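Local structure of tRNA (guanosine(18)-2'-O)-methyltransferase (Aquifex aeolicus, 1ZJR) at residues A[108-113]-A[143-147]. The protein catalyses the S-adenosyl-L-methionine-dependent 2'-O-methylation of guanosine 18 in a subset of tRNA species, working as a homodimer. Sequence-based numbering, arbitrary orientation.
Sequences ESVNFR and KIVIP
Phe112, buried and in a p rotamer (chi1 77°), centres the apolar part of this contact: its CB lies 4.0 Å from Ile144 CD1, its CD2 4.0 Å from Ile146 CG1, and its ring edge meets Pro147 at 3.9 Å (CE2 to CD). Helix 157-174 covers this side, with Ile163 against Phe112 and Ile164 against Ile144. Val110 shares the sheet face of Ile144, their CG2 atoms 4.0 Å apart. Both backbones are extended and run parallel from Val110 and Ile144 (CA-CA 4.9 Å) to Asn111 and Val145 (5.4 Å), where the side chains diverge. Val110 straddles Ile144, its N donating to Lys143 O (2.9 Å) and its O accepting from Val145 N (3.0 Å); Phe112 N then donates a third hydrogen bond to Val145 O (3.0 Å). Beyond Asn111 the chain bends away in an Asx turn, Arg113 N to Asn111 OD1 (2.9 Å). Ser109 packs its CB on Val145 CG1 (3.5 Å) while its OG is hydrogen-bonded to Trp104 O. Outermost, Glu108 OE1 and Lys143 NZ form a 2.9 Å salt bridge. Within this chain, short strand 110-111 thus edges the parallel sheet of the SPOUT methyltransferase fold, beside 142-145, which leads into Ile146, a predicted S-adenosyl-L-methionine-binding residue.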
loop_
_atom_site.group_PDB
_atom_site.type_symbol
_atom_site.label_atom_id
_atom_site.label_comp_id
_atom_site.label_asym_id
_atom_site.label_seq_id
_atom_site.Cartn_x
_atom_site.Cartn_y
_atom_site.Cartn_z
ATOM N N GLU A 108 8.453 10.486 -19.889
ATOM C CA GLU A 108 9.747 9.965 -19.456
ATOM C C GLU A 108 9.588 8.741 -18.551
ATOM O O GLU A 108 10.543 7.993 -18.330
ATOM C CB GLU A 108 10.523 11.052 -18.710
ATOM C CG GLU A 108 9.834 11.528 -17.437
ATOM C CD GLU A 108 10.400 12.833 -16.916
ATOM O OE1 GLU A 108 9.921 13.312 -15.865
ATOM O OE2 GLU A 108 11.321 13.381 -17.560
ATOM N N SER A 109 8.381 8.542 -18.027
ATOM C CA SER A 109 8.113 7.410 -17.144
ATOM C C SER A 109 8.066 6.099 -17.917
ATOM O O SER A 109 7.847 6.089 -19.126
ATOM C CB SER A 109 6.788 7.619 -16.409
ATOM O OG SER A 109 6.827 8.796 -15.623
ATOM N N VAL A 110 8.260 4.989 -17.215
ATOM C CA VAL A 110 8.241 3.687 -17.860
ATOM C C VAL A 110 6.954 2.928 -17.568
ATOM O O VAL A 110 6.250 3.227 -16.603
ATOM C CB VAL A 110 9.433 2.822 -17.398
ATOM C CG1 VAL A 110 10.736 3.570 -17.633
ATOM C CG2 VAL A 110 9.282 2.461 -15.925
ATOM N N ASN A 111 6.657 1.951 -18.420
ATOM C CA ASN A 111 5.477 1.105 -18.273
ATOM C C ASN A 111 5.606 0.431 -16.903
ATOM O O ASN A 111 6.658 -0.126 -16.576
ATOM C CB ASN A 111 5.460 0.070 -19.411
ATOM C CG ASN A 111 4.247 -0.832 -19.376
ATOM O OD1 ASN A 111 4.049 -1.583 -18.431
ATOM N ND2 ASN A 111 3.429 -0.771 -20.423
ATOM N N PHE A 112 4.539 0.482 -16.105
ATOM C CA PHE A 112 4.561 -0.090 -14.757
ATOM C C PHE A 112 4.953 -1.567 -14.668
ATOM O O PHE A 112 5.351 -2.040 -13.602
ATOM C CB PHE A 112 3.202 0.123 -14.069
ATOM C CG PHE A 112 2.127 -0.820 -14.532
ATOM C CD1 PHE A 112 1.694 -1.857 -13.708
ATOM C CD2 PHE A 112 1.550 -0.679 -15.787
ATOM C CE1 PHE A 112 0.703 -2.741 -14.128
ATOM C CE2 PHE A 112 0.554 -1.561 -16.218
ATOM C CZ PHE A 112 0.132 -2.591 -15.389
ATOM N N ARG A 113 4.851 -2.300 -15.769
ATOM C CA ARG A 113 5.213 -3.716 -15.735
ATOM C C ARG A 113 6.720 -3.958 -15.866
ATOM O O ARG A 113 7.179 -5.099 -15.770
ATOM C CB ARG A 113 4.471 -4.490 -16.833
ATOM C CG ARG A 113 2.947 -4.446 -16.701
ATOM C CD ARG A 113 2.264 -5.496 -17.572
ATOM N NE ARG A 113 0.807 -5.444 -17.451
ATOM C CZ ARG A 113 0.010 -4.712 -18.225
ATOM N NH1 ARG A 113 0.519 -3.965 -19.197
ATOM N NH2 ARG A 113 -1.302 -4.718 -18.020
ATOM N N LYS A 143 9.915 5.766 -12.016
ATOM C CA LYS A 143 8.780 6.638 -12.309
ATOM C C LYS A 143 7.926 5.832 -13.279
ATOM O O LYS A 143 8.375 5.510 -14.373
ATOM C CB LYS A 143 9.252 7.939 -12.965
ATOM C CG LYS A 143 10.165 8.771 -12.078
ATOM C CD LYS A 143 10.520 10.102 -12.724
ATOM C CE LYS A 143 11.215 9.907 -14.055
ATOM N NZ LYS A 143 11.535 11.212 -14.701
ATOM N N ILE A 144 6.697 5.514 -12.885
ATOM C CA ILE A 144 5.841 4.681 -13.721
ATOM C C ILE A 144 4.515 5.257 -14.195
ATOM O O ILE A 144 3.952 6.166 -13.592
ATOM C CB ILE A 144 5.502 3.358 -12.997
ATOM C CG1 ILE A 144 4.793 3.669 -11.669
ATOM C CG2 ILE A 144 6.774 2.549 -12.760
ATOM C CD1 ILE A 144 4.207 2.451 -10.963
ATOM N N VAL A 145 4.025 4.696 -15.294
ATOM C CA VAL A 145 2.738 5.085 -15.853
ATOM C C VAL A 145 2.050 3.815 -16.297
ATOM O O VAL A 145 2.703 2.786 -16.501
ATOM C CB VAL A 145 2.867 6.004 -17.096
ATOM C CG1 VAL A 145 3.301 7.391 -16.680
ATOM C CG2 VAL A 145 3.844 5.402 -18.090
ATOM N N ILE A 146 0.731 3.887 -16.424
ATOM C CA ILE A 146 -0.070 2.767 -16.891
ATOM C C ILE A 146 -0.473 3.158 -18.314
ATOM O O ILE A 146 -0.942 4.273 -18.542
ATOM C CB ILE A 146 -1.332 2.585 -16.019
ATOM C CG1 ILE A 146 -0.928 2.199 -14.589
ATOM C CG2 ILE A 146 -2.235 1.508 -16.625
ATOM C CD1 ILE A 146 -2.108 2.125 -13.612
ATOM N N PRO A 147 -0.282 2.259 -19.294
ATOM C CA PRO A 147 -0.645 2.588 -20.677
ATOM C C PRO A 147 -2.116 2.969 -20.858
ATOM O O PRO A 147 -3.006 2.306 -20.327
ATOM C CB PRO A 147 -0.257 1.323 -21.450
ATOM C CG PRO A 147 -0.399 0.238 -20.436
ATOM C CD PRO A 147 0.191 0.867 -19.190
#